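Local coordinates for protein CRISPR-associated endonuclease Cas9 (Campylobacter jejuni subsp. jejuni serotype O:2, PDB 5X2H) that is a guide-RNA-directed endonuclease that recognises DNA beside a PAM and, as the full-length enzyme, cuts both strands with RuvC-like and HNH domains, at residues 686-697 against 804-812; 738-746 against 755-763. All blocks are in the same frame, centred on the assembly; numbering follows the deposited sequence.

Contact 1: 686-697 against 804-812; sequences IFKHKKTNKFYA and GIQNLKVFE. With nucleotides of chain C.
Over one face of the Phe695 ring lies CB of Phe811, 3.8 Å from the ring centroid, and beside it the Phe811 ring turns its edge to the same ring, a T-shaped pair with planes 69° apart. At the edge of Phe695, in plane, sits the carbonyl of Leu808, its O 3.4 Å from CE2. The Phe811 ring in turn carries CD1 of Leu808 on one face, while its CE2 meets CG2 of Ile686 at 3.8 Å. Phe811 reaches the hairpin because its CG stands anti to the backbone N (chi1 -164°).

The type I turn from Ile805 to Leu808 is pinned by one backbone bond, Phe695 N to Gln806 O, 3.0 Å long. CD1 of Ile805 touches CB of Ala697 at 3.6 Å. The extended Lys694 chain runs alongside Asn807, its CE 3.6 Å from OD1. The other end of that amide, ND2, donates to O5' of DC1 of chain C at 2.7 Å.

One hydrogen bond crosses directly; the apolar centre is Phe695, Phe811, Ile686 and Ile805, flanked by the aliphatic stems of Lys694 and Gln806. Packing thus does much to join the 683-689/695-700 hairpin to the PAM-interacting domain, and Asn807 carries the turn to the DNA of chain C.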
loop_
_atom_site.group_PDB
_atom_site.type_symbol
_atom_site.label_atom_id
_atom_site.label_comp_id
_atom_site.label_asym_id
_atom_site.label_seq_id
_atom_site.Cartn_x
_atom_site.Cartn_y
_atom_site.Cartn_z
ATOM N N ILE A 686 -31.632 5.929 -9.419
ATOM C CA ILE A 686 -32.885 5.328 -9.858
ATOM C C ILE A 686 -33.945 6.413 -9.938
ATOM O O ILE A 686 -34.152 7.165 -8.978
ATOM C CB ILE A 686 -33.322 4.200 -8.908
ATOM C CG1 ILE A 686 -32.272 3.087 -8.898
ATOM C CG2 ILE A 686 -34.693 3.662 -9.302
ATOM C CD1 ILE A 686 -31.905 2.581 -10.280
ATOM N N PHE A 687 -34.606 6.503 -11.086
ATOM C CA PHE A 687 -35.703 7.428 -11.306
ATOM C C PHE A 687 -36.984 6.645 -11.556
ATOM O O PHE A 687 -36.969 5.436 -11.803
ATOM C CB PHE A 687 -35.421 8.361 -12.490
ATOM C CG PHE A 687 -34.360 9.383 -12.222
ATOM C CD1 PHE A 687 -33.019 9.031 -12.230
ATOM C CD2 PHE A 687 -34.700 10.703 -11.979
ATOM C CE1 PHE A 687 -32.039 9.971 -11.989
ATOM C CE2 PHE A 687 -33.723 11.650 -11.741
ATOM C CZ PHE A 687 -32.391 11.283 -11.746
ATOM N N LYS A 688 -38.105 7.357 -11.497
ATOM C CA LYS A 688 -39.418 6.765 -11.711
ATOM C C LYS A 688 -40.258 7.754 -12.500
ATOM O O LYS A 688 -40.413 8.905 -12.086
ATOM C CB LYS A 688 -40.088 6.424 -10.376
ATOM C CG LYS A 688 -41.424 5.710 -10.481
ATOM C CD LYS A 688 -41.834 5.165 -9.118
ATOM C CE LYS A 688 -43.223 4.562 -9.144
ATOM N NZ LYS A 688 -44.261 5.612 -9.322
ATOM N N HIS A 689 -40.780 7.312 -13.641
ATOM C CA HIS A 689 -41.677 8.157 -14.415
ATOM C C HIS A 689 -42.937 8.440 -13.608
ATOM O O HIS A 689 -43.554 7.524 -13.057
ATOM C CB HIS A 689 -42.025 7.485 -15.740
ATOM C CG HIS A 689 -42.734 8.383 -16.704
ATOM N ND1 HIS A 689 -44.057 8.740 -16.556
ATOM C CD2 HIS A 689 -42.304 8.999 -17.831
ATOM C CE1 HIS A 689 -44.411 9.536 -17.547
ATOM N NE2 HIS A 689 -43.365 9.709 -18.336
ATOM N N LYS A 690 -43.319 9.718 -13.540
ATOM C CA LYS A 690 -44.390 10.134 -12.641
ATOM C C LYS A 690 -45.750 9.563 -13.021
ATOM O O LYS A 690 -46.630 9.478 -12.158
ATOM C CB LYS A 690 -44.479 11.661 -12.593
ATOM C CG LYS A 690 -43.252 12.346 -12.017
ATOM C CD LYS A 690 -43.628 13.671 -11.370
ATOM C CE LYS A 690 -42.404 14.407 -10.853
ATOM N NZ LYS A 690 -41.584 14.952 -11.965
ATOM N N LYS A 691 -45.952 9.175 -14.279
ATOM C CA LYS A 691 -47.264 8.730 -14.727
ATOM C C LYS A 691 -47.323 7.265 -15.127
ATOM O O LYS A 691 -48.375 6.643 -14.966
ATOM C CB LYS A 691 -47.746 9.591 -15.903
ATOM C CG LYS A 691 -47.963 11.054 -15.534
ATOM C CD LYS A 691 -48.672 11.178 -14.186
ATOM C CE LYS A 691 -48.871 12.629 -13.768
ATOM N NZ LYS A 691 -50.017 13.265 -14.474
ATOM N N THR A 692 -46.235 6.695 -15.640
ATOM C CA THR A 692 -46.217 5.280 -15.989
ATOM C C THR A 692 -45.686 4.396 -14.868
ATOM O O THR A 692 -45.884 3.177 -14.920
ATOM C CB THR A 692 -45.376 5.045 -17.250
ATOM O OG1 THR A 692 -44.005 5.359 -16.975
ATOM C CG2 THR A 692 -45.871 5.914 -18.397
ATOM N N ASN A 693 -45.016 4.977 -13.873
ATOM C CA ASN A 693 -44.424 4.275 -12.736
ATOM C C ASN A 693 -43.287 3.341 -13.136
ATOM O O ASN A 693 -42.863 2.506 -12.327
ATOM C CB ASN A 693 -45.483 3.503 -11.941
ATOM C CG ASN A 693 -46.518 4.413 -11.321
ATOM O OD1 ASN A 693 -46.185 5.471 -10.787
ATOM N ND2 ASN A 693 -47.782 4.015 -11.396
ATOM N N LYS A 694 -42.773 3.460 -14.356
ATOM C CA LYS A 694 -41.639 2.652 -14.775
ATOM C C LYS A 694 -40.338 3.255 -14.259
ATOM O O LYS A 694 -40.207 4.473 -14.112
ATOM C CB LYS A 694 -41.603 2.526 -16.298
ATOM C CG LYS A 694 -42.806 1.793 -16.875
ATOM C CD LYS A 694 -42.715 1.676 -18.387
ATOM C CE LYS A 694 -43.869 0.862 -18.954
ATOM N NZ LYS A 694 -43.793 0.753 -20.441
ATOM N N PHE A 695 -39.372 2.386 -13.977
ATOM C CA PHE A 695 -38.114 2.800 -13.375
ATOM C C PHE A 695 -37.033 2.976 -14.434
ATOM O O PHE A 695 -37.050 2.328 -15.485
ATOM C CB PHE A 695 -37.657 1.793 -12.317
ATOM C CG PHE A 695 -38.564 1.732 -11.121
ATOM C CD1 PHE A 695 -38.414 2.631 -10.078
ATOM C CD2 PHE A 695 -39.584 0.792 -11.053
ATOM C CE1 PHE A 695 -39.255 2.587 -8.979
ATOM C CE2 PHE A 695 -40.427 0.740 -9.958
ATOM C CZ PHE A 695 -40.264 1.641 -8.917
ATOM N N TYR A 696 -36.095 3.878 -14.143
ATOM C CA TYR A 696 -35.016 4.227 -15.053
ATOM C C TYR A 696 -33.749 4.468 -14.246
ATOM O O TYR A 696 -33.802 4.937 -13.105
ATOM C CB TYR A 696 -35.381 5.460 -15.892
ATOM C CG TYR A 696 -36.600 5.245 -16.764
ATOM C CD1 TYR A 696 -37.877 5.544 -16.299
ATOM C CD2 TYR A 696 -36.479 4.722 -18.045
ATOM C CE1 TYR A 696 -38.998 5.337 -17.092
ATOM C CE2 TYR A 696 -37.595 4.511 -18.846
ATOM C CZ TYR A 696 -38.851 4.822 -18.364
ATOM O OH TYR A 696 -39.962 4.615 -19.154
ATOM N N ALA A 697 -32.604 4.133 -14.844
ATOM C CA ALA A 697 -31.336 4.135 -14.130
ATOM C C ALA A 697 -30.298 4.966 -14.868
ATOM O O ALA A 697 -30.144 4.847 -16.088
ATOM C CB ALA A 697 -30.804 2.714 -13.934
ATOM N N GLY A 804 -34.657 -7.172 -14.835
ATOM C CA GLY A 804 -35.061 -5.890 -15.390
ATOM C C GLY A 804 -35.653 -4.975 -14.331
ATOM O O GLY A 804 -36.392 -5.406 -13.443
ATOM N N ILE A 805 -35.319 -3.686 -14.432
ATOM C CA ILE A 805 -35.799 -2.700 -13.471
ATOM C C ILE A 805 -37.036 -1.951 -13.959
ATOM O O ILE A 805 -37.813 -1.463 -13.125
ATOM C CB ILE A 805 -34.693 -1.681 -13.115
ATOM C CG1 ILE A 805 -34.579 -0.611 -14.202
ATOM C CG2 ILE A 805 -33.360 -2.367 -12.944
ATOM C CD1 ILE A 805 -33.601 0.485 -13.873
ATOM N N GLN A 806 -37.245 -1.856 -15.274
ATOM C CA GLN A 806 -38.226 -0.911 -15.801
ATOM C C GLN A 806 -39.631 -1.216 -15.295
ATOM O O GLN A 806 -40.381 -0.300 -14.943
ATOM C CB GLN A 806 -38.191 -0.917 -17.330
ATOM C CG GLN A 806 -38.970 0.223 -17.965
ATOM C CD GLN A 806 -38.926 0.189 -19.482
ATOM O OE1 GLN A 806 -38.912 1.231 -20.138
ATOM N NE2 GLN A 806 -38.907 -1.014 -20.048
ATOM N N ASN A 807 -40.000 -2.495 -15.236
ATOM C CA ASN A 807 -41.357 -2.890 -14.882
ATOM C C ASN A 807 -41.439 -3.541 -13.507
ATOM O O ASN A 807 -42.384 -4.289 -13.237
ATOM C CB ASN A 807 -41.929 -3.825 -15.948
ATOM C CG ASN A 807 -41.998 -3.171 -17.310
ATOM O OD1 ASN A 807 -42.407 -2.017 -17.436
ATOM N ND2 ASN A 807 -41.583 -3.900 -18.339
ATOM N N LEU A 808 -40.472 -3.269 -12.632
ATOM C CA LEU A 808 -40.526 -3.797 -11.276
ATOM C C LEU A 808 -41.774 -3.293 -10.564
ATOM O O LEU A 808 -42.125 -2.113 -10.652
ATOM C CB LEU A 808 -39.275 -3.393 -10.496
ATOM C CG LEU A 808 -37.992 -4.185 -10.761
ATOM C CD1 LEU A 808 -36.816 -3.598 -9.974
ATOM C CD2 LEU A 808 -38.195 -5.646 -10.410
ATOM N N LYS A 809 -42.454 -4.203 -9.865
ATOM C CA LYS A 809 -43.649 -3.813 -9.124
ATOM C C LYS A 809 -43.283 -3.078 -7.840
ATOM O O LYS A 809 -43.973 -2.132 -7.442
ATOM C CB LYS A 809 -44.501 -5.050 -8.831
ATOM C CG LYS A 809 -45.725 -4.776 -7.986
ATOM C CD LYS A 809 -46.560 -6.036 -7.799
ATOM C CE LYS A 809 -47.737 -5.783 -6.873
ATOM N NZ LYS A 809 -48.616 -6.982 -6.755
ATOM N N VAL A 810 -42.199 -3.492 -7.187
ATOM C CA VAL A 810 -41.688 -2.843 -5.983
ATOM C C VAL A 810 -40.194 -2.611 -6.168
ATOM O O VAL A 810 -39.472 -3.512 -6.612
ATOM C CB VAL A 810 -41.956 -3.680 -4.718
ATOM C CG1 VAL A 810 -41.224 -3.093 -3.516
ATOM C CG2 VAL A 810 -43.448 -3.766 -4.445
ATOM N N PHE A 811 -39.733 -1.404 -5.842
ATOM C CA PHE A 811 -38.315 -1.055 -5.968
ATOM C C PHE A 811 -38.048 0.051 -4.945
ATOM O O PHE A 811 -38.221 1.237 -5.237
ATOM C CB PHE A 811 -37.974 -0.618 -7.386
ATOM C CG PHE A 811 -36.502 -0.622 -7.691
ATOM C CD1 PHE A 811 -35.586 -1.101 -6.769
ATOM C CD2 PHE A 811 -36.030 -0.135 -8.901
ATOM C CE1 PHE A 811 -34.228 -1.100 -7.050
ATOM C CE2 PHE A 811 -34.672 -0.133 -9.188
ATOM C CZ PHE A 811 -33.772 -0.618 -8.261
ATOM N N GLU A 812 -37.637 -0.357 -3.742
ATOM C CA GLU A 812 -37.479 0.545 -2.610
ATOM C C GLU A 812 -36.106 0.354 -1.983
ATOM O O GLU A 812 -35.555 -0.749 -1.982
ATOM C CB GLU A 812 -38.563 0.305 -1.548
ATOM C CG GLU A 812 -39.991 0.303 -2.080
ATOM C CD GLU A 812 -40.641 1.672 -2.028
ATOM O OE1 GLU A 812 -40.142 2.546 -1.288
ATOM O OE2 GLU A 812 -41.657 1.872 -2.728
ATOM O "O5'" DC C 1 -39.991 -6.045 -18.128
ATOM C "C5'" DC C 1 -39.126 -6.609 -19.100
ATOM C "C4'" DC C 1 -38.892 -8.081 -18.822
ATOM O "O4'" DC C 1 -38.374 -8.721 -20.016
ATOM C "C3'" DC C 1 -37.877 -8.386 -17.729
ATOM O "O3'" DC C 1 -38.184 -9.649 -17.141
ATOM C "C2'" DC C 1 -36.575 -8.433 -18.521
ATOM C "C1'" DC C 1 -37.032 -9.114 -19.810
ATOM N N1 DC C 1 -36.247 -8.720 -21.011
ATOM C C2 DC C 1 -35.410 -9.654 -21.629
ATOM O O2 DC C 1 -35.331 -10.792 -21.158
ATOM N N3 DC C 1 -34.708 -9.281 -22.731
ATOM C C4 DC C 1 -34.821 -8.040 -23.208
ATOM N N4 DC C 1 -34.109 -7.720 -24.294
ATOM C C5 DC C 1 -35.672 -7.074 -22.592
ATOM C C6 DC C 1 -36.360 -7.453 -21.508
#

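Contact 2: 738-746 against 755-763; sequences SLYKDSLIL and PEFVYYNAF. With nucleotides of chain D.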
loop_
_atom_site.group_PDB
_atom_site.type_symbol
_atom_site.label_atom_id
_atom_site.label_comp_id
_atom_site.label_asym_id
_atom_site.label_seq_id
_atom_site.Cartn_x
_atom_site.Cartn_y
_atom_site.Cartn_z
ATOM N N SER A 738 -30.282 6.748 -4.663
ATOM C CA SER A 738 -29.009 6.361 -5.251
ATOM C C SER A 738 -28.594 5.013 -4.684
ATOM O O SER A 738 -28.683 4.792 -3.471
ATOM C CB SER A 738 -27.929 7.407 -4.970
ATOM O OG SER A 738 -28.274 8.658 -5.537
ATOM N N LEU A 739 -28.145 4.116 -5.557
ATOM C CA LEU A 739 -27.685 2.799 -5.151
ATOM C C LEU A 739 -26.176 2.699 -5.315
ATOM O O LEU A 739 -25.614 3.165 -6.310
ATOM C CB LEU A 739 -28.367 1.696 -5.963
ATOM C CG LEU A 739 -29.887 1.603 -5.847
ATOM C CD1 LEU A 739 -30.403 0.410 -6.632
ATOM C CD2 LEU A 739 -30.306 1.523 -4.381
ATOM N N TYR A 740 -25.532 2.097 -4.323
ATOM C CA TYR A 740 -24.121 1.760 -4.358
ATOM C C TYR A 740 -23.998 0.255 -4.184
ATOM O O TYR A 740 -24.958 -0.424 -3.811
ATOM C CB TYR A 740 -23.340 2.496 -3.257
ATOM C CG TYR A 740 -23.614 3.983 -3.189
ATOM C CD1 TYR A 740 -24.736 4.474 -2.533
ATOM C CD2 TYR A 740 -22.745 4.897 -3.771
ATOM C CE1 TYR A 740 -24.993 5.834 -2.467
ATOM C CE2 TYR A 740 -22.991 6.261 -3.710
ATOM C CZ TYR A 740 -24.117 6.723 -3.056
ATOM O OH TYR A 740 -24.369 8.074 -2.990
ATOM N N LYS A 741 -22.806 -0.267 -4.461
ATOM C CA LYS A 741 -22.565 -1.688 -4.257
ATOM C C LYS A 741 -22.895 -2.078 -2.822
ATOM O O LYS A 741 -22.467 -1.415 -1.871
ATOM C CB LYS A 741 -21.114 -2.034 -4.591
ATOM C CG LYS A 741 -20.817 -1.999 -6.086
ATOM C CD LYS A 741 -19.388 -2.413 -6.395
ATOM C CE LYS A 741 -19.154 -2.485 -7.896
ATOM N NZ LYS A 741 -19.504 -1.206 -8.580
ATOM N N ASP A 742 -23.685 -3.144 -2.681
ATOM C CA ASP A 742 -24.162 -3.685 -1.410
ATOM C C ASP A 742 -25.185 -2.789 -0.721
ATOM O O ASP A 742 -25.394 -2.908 0.491
ATOM C CB ASP A 742 -23.005 -3.996 -0.453
ATOM C CG ASP A 742 -22.227 -5.225 -0.872
ATOM O OD1 ASP A 742 -22.826 -6.115 -1.515
ATOM O OD2 ASP A 742 -21.021 -5.301 -0.565
ATOM N N SER A 743 -25.842 -1.900 -1.461
ATOM C CA SER A 743 -27.026 -1.237 -0.934
ATOM C C SER A 743 -28.136 -2.257 -0.732
ATOM O O SER A 743 -28.273 -3.210 -1.504
ATOM C CB SER A 743 -27.503 -0.136 -1.882
ATOM O OG SER A 743 -26.646 0.988 -1.847
ATOM N N LEU A 744 -28.934 -2.057 0.314
ATOM C CA LEU A 744 -30.057 -2.938 0.603
ATOM C C LEU A 744 -31.318 -2.414 -0.069
ATOM O O LEU A 744 -31.711 -1.262 0.144
ATOM C CB LEU A 744 -30.286 -3.058 2.107
ATOM C CG LEU A 744 -31.449 -3.978 2.475
ATOM C CD1 LEU A 744 -31.134 -5.404 2.054
ATOM C CD2 LEU A 744 -31.766 -3.899 3.964
ATOM N N ILE A 745 -31.959 -3.264 -0.872
ATOM C CA ILE A 745 -33.163 -2.880 -1.591
ATOM C C ILE A 745 -34.231 -3.949 -1.407
ATOM O O ILE A 745 -33.946 -5.114 -1.124
ATOM C CB ILE A 745 -32.896 -2.641 -3.093
ATOM C CG1 ILE A 745 -32.466 -3.944 -3.774
ATOM C CG2 ILE A 745 -31.840 -1.552 -3.281
ATOM C CD1 ILE A 745 -32.188 -3.807 -5.259
ATOM N N LEU A 746 -35.481 -3.523 -1.570
ATOM C CA LEU A 746 -36.644 -4.401 -1.546
ATOM C C LEU A 746 -37.268 -4.377 -2.932
ATOM O O LEU A 746 -37.697 -3.316 -3.399
ATOM C CB LEU A 746 -37.654 -3.945 -0.492
ATOM C CG LEU A 746 -38.946 -4.751 -0.380
ATOM C CD1 LEU A 746 -38.726 -6.003 0.458
ATOM C CD2 LEU A 746 -40.058 -3.894 0.197
ATOM N N PRO A 755 -42.617 -9.141 -2.066
ATOM C CA PRO A 755 -41.286 -8.557 -2.268
ATOM C C PRO A 755 -40.235 -9.283 -1.440
ATOM O O PRO A 755 -40.535 -10.037 -0.515
ATOM C CB PRO A 755 -41.461 -7.108 -1.808
ATOM C CG PRO A 755 -42.590 -7.168 -0.823
ATOM C CD PRO A 755 -43.521 -8.230 -1.342
ATOM N N GLU A 756 -38.973 -9.041 -1.794
ATOM C CA GLU A 756 -37.849 -9.667 -1.112
ATOM C C GLU A 756 -36.745 -8.649 -0.879
ATOM O O GLU A 756 -36.428 -7.848 -1.764
ATOM C CB GLU A 756 -37.294 -10.852 -1.914
ATOM C CG GLU A 756 -38.228 -12.053 -1.992
ATOM C CD GLU A 756 -38.429 -12.737 -0.652
ATOM O OE1 GLU A 756 -39.471 -13.400 -0.475
ATOM O OE2 GLU A 756 -37.548 -12.618 0.225
ATOM N N PHE A 757 -36.165 -8.685 0.320
ATOM C CA PHE A 757 -34.966 -7.913 0.617
ATOM C C PHE A 757 -33.765 -8.589 -0.029
ATOM O O PHE A 757 -33.503 -9.770 0.219
ATOM C CB PHE A 757 -34.756 -7.793 2.124
ATOM C CG PHE A 757 -35.747 -6.898 2.811
ATOM C CD1 PHE A 757 -35.596 -5.521 2.772
ATOM C CD2 PHE A 757 -36.822 -7.433 3.506
ATOM C CE1 PHE A 757 -36.502 -4.691 3.410
ATOM C CE2 PHE A 757 -37.731 -6.608 4.144
ATOM C CZ PHE A 757 -37.568 -5.235 4.098
ATOM N N VAL A 758 -33.038 -7.843 -0.860
ATOM C CA VAL A 758 -31.833 -8.340 -1.510
ATOM C C VAL A 758 -30.773 -7.251 -1.458
ATOM O O VAL A 758 -31.071 -6.068 -1.274
ATOM C CB VAL A 758 -32.084 -8.763 -2.976
ATOM C CG1 VAL A 758 -33.105 -9.900 -3.048
ATOM C CG2 VAL A 758 -32.541 -7.566 -3.799
ATOM N N TYR A 759 -29.520 -7.664 -1.619
ATOM C CA TYR A 759 -28.413 -6.724 -1.743
ATOM C C TYR A 759 -28.184 -6.417 -3.218
ATOM O O TYR A 759 -28.034 -7.334 -4.032
ATOM C CB TYR A 759 -27.139 -7.283 -1.110
ATOM C CG TYR A 759 -27.056 -7.097 0.388
ATOM C CD1 TYR A 759 -26.884 -5.836 0.943
ATOM C CD2 TYR A 759 -27.134 -8.184 1.247
ATOM C CE1 TYR A 759 -26.801 -5.662 2.315
ATOM C CE2 TYR A 759 -27.051 -8.022 2.616
ATOM C CZ TYR A 759 -26.885 -6.760 3.144
ATOM O OH TYR A 759 -26.805 -6.598 4.508
ATOM N N TYR A 760 -28.174 -5.133 -3.558
ATOM C CA TYR A 760 -27.804 -4.713 -4.901
ATOM C C TYR A 760 -26.311 -4.938 -5.109
ATOM O O TYR A 760 -25.495 -4.558 -4.265
ATOM C CB TYR A 760 -28.169 -3.240 -5.107
ATOM C CG TYR A 760 -27.476 -2.572 -6.274
ATOM C CD1 TYR A 760 -28.031 -2.597 -7.547
ATOM C CD2 TYR A 760 -26.272 -1.901 -6.099
ATOM C CE1 TYR A 760 -27.400 -1.982 -8.613
ATOM C CE2 TYR A 760 -25.632 -1.287 -7.155
ATOM C CZ TYR A 760 -26.198 -1.330 -8.410
ATOM O OH TYR A 760 -25.557 -0.716 -9.461
ATOM N N ASN A 761 -25.953 -5.566 -6.228
ATOM C CA ASN A 761 -24.555 -5.842 -6.553
ATOM C C ASN A 761 -24.047 -5.064 -7.752
ATOM O O ASN A 761 -22.912 -4.586 -7.732
ATOM C CB ASN A 761 -24.348 -7.339 -6.816
ATOM C CG ASN A 761 -24.452 -8.173 -5.558
ATOM O OD1 ASN A 761 -24.306 -7.667 -4.445
ATOM N ND2 ASN A 761 -24.699 -9.463 -5.729
ATOM N N ALA A 762 -24.853 -4.922 -8.799
ATOM C CA ALA A 762 -24.402 -4.237 -9.999
ATOM C C ALA A 762 -25.604 -3.856 -10.845
ATOM O O ALA A 762 -26.675 -4.463 -10.756
ATOM C CB ALA A 762 -23.435 -5.101 -10.816
ATOM N N PHE A 763 -25.403 -2.831 -11.664
ATOM C CA PHE A 763 -26.343 -2.432 -12.698
ATOM C C PHE A 763 -25.665 -2.663 -14.042
ATOM O O PHE A 763 -24.573 -2.139 -14.284
ATOM C CB PHE A 763 -26.756 -0.969 -12.529
ATOM C CG PHE A 763 -27.415 -0.378 -13.744
ATOM C CD1 PHE A 763 -28.686 -0.779 -14.121
ATOM C CD2 PHE A 763 -26.764 0.583 -14.505
ATOM C CE1 PHE A 763 -29.297 -0.240 -15.240
ATOM C CE2 PHE A 763 -27.371 1.128 -15.623
ATOM C CZ PHE A 763 -28.642 0.715 -15.989
ATOM P P DA D 3 -19.190 -2.363 -12.200
ATOM O OP1 DA D 3 -18.697 -1.404 -11.187
ATOM O OP2 DA D 3 -20.557 -2.918 -12.076
ATOM O "O5'" DA D 3 -19.058 -1.721 -13.659
ATOM C "C5'" DA D 3 -17.774 -1.305 -14.133
ATOM C "C4'" DA D 3 -17.597 -1.627 -15.610
ATOM O "O4'" DA D 3 -17.233 -3.024 -15.775
ATOM C "C3'" DA D 3 -18.835 -1.393 -16.479
ATOM O "O3'" DA D 3 -18.463 -0.726 -17.671
ATOM C "C2'" DA D 3 -19.355 -2.807 -16.752
ATOM C "C1'" DA D 3 -18.073 -3.628 -16.737
ATOM N N9 DA D 3 -18.276 -5.029 -16.358
ATOM C C8 DA D 3 -18.891 -5.499 -15.229
ATOM N N7 DA D 3 -18.922 -6.810 -15.148
ATOM C C5 DA D 3 -18.283 -7.230 -16.304
ATOM C C6 DA D 3 -17.994 -8.511 -16.819
ATOM N N6 DA D 3 -18.327 -9.648 -16.199
ATOM N N1 DA D 3 -17.346 -8.578 -18.000
ATOM C C2 DA D 3 -17.016 -7.439 -18.618
ATOM N N3 DA D 3 -17.235 -6.182 -18.235
ATOM C C4 DA D 3 -17.877 -6.146 -17.058
HETATM O O HOH W 1 -22.590 -0.671 -8.773
#
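Lys741 NZ donates to the phosphate oxygen OP1 of DA3 of chain D at 2.7 Å and to a water at 3.1 Å, and that water also bonds Tyr760 OH. A bend at the last torsion of the lysine (chi4 55°) swings the ammonium onto the phosphate; the shared water ties it to the phenol as well. The lysine springs from the type II turn Tyr740 to Ser743, which leads into an antiparallel beta hairpin, strands 744-748 and 756-764, of the PAM-interacting domain.

Four backbone bonds join the segments. Ile745 and Val758 form a hydrogen-bonded pair whose two N-H...O bonds are nearly straight, flanked by the non-hydrogen-bonded pairs Leu744-Tyr759 and Leu746-Phe757. Nearer the turn, Tyr760 N donates to Ser743 O, and Asp742 N returns a more bent bond to Tyr760 O. Ser743 OG accepts from Tyr740 N within the turn, and Glu630 provides that hydroxyl with another partner.

Tyr760 lies sandwiched: CB of Leu739 is centred over one face, the backbone N of Ala762 over the other, and the carbonyl O of Tyr740 meets its edge 3.0 Å from CD2. Its CG anti to the backbone N (chi1 162°) carries the ring toward the turn, where that carbonyl lies. On the side of the sheet bearing Ile745 and Val758, Ile745 CG1 packs on Val758 CG2 at 3.6 Å. The other side bears Tyr759, whose hydroxyl bonds the backbone of Val626 and Lys628, and Phe757, whose ring meets Tyr814 edge-to-face. Leu746 CD1 sits 3.6 Å from the Phe757 ring centroid, only 1° off the ring normal, and touches Pro755 CB as well.

In the fold
Contact 2 is nested within the chain loop that contact 1 closes, and their centres lie 14 Å apart. Two sheets connect them: strands 683-689 and 733-740 are neighbours in one, 810-816 and 744-748 in the other. Where strand 810-816 meets the hairpin, Glu812 O lies 2.8 Å from Leu746 N, a probable hydrogen bond; at another point Ala697 CB packs 3.6 Å from Phe763 CE1. Phe811 of contact 1 also rests on Ile745 and Leu739 of contact 2, giving both a shared apolar core. Each reaches a different DNA chain, C for 804-812 and D for 738-746, and both lie away from the predicted RuvC metal site.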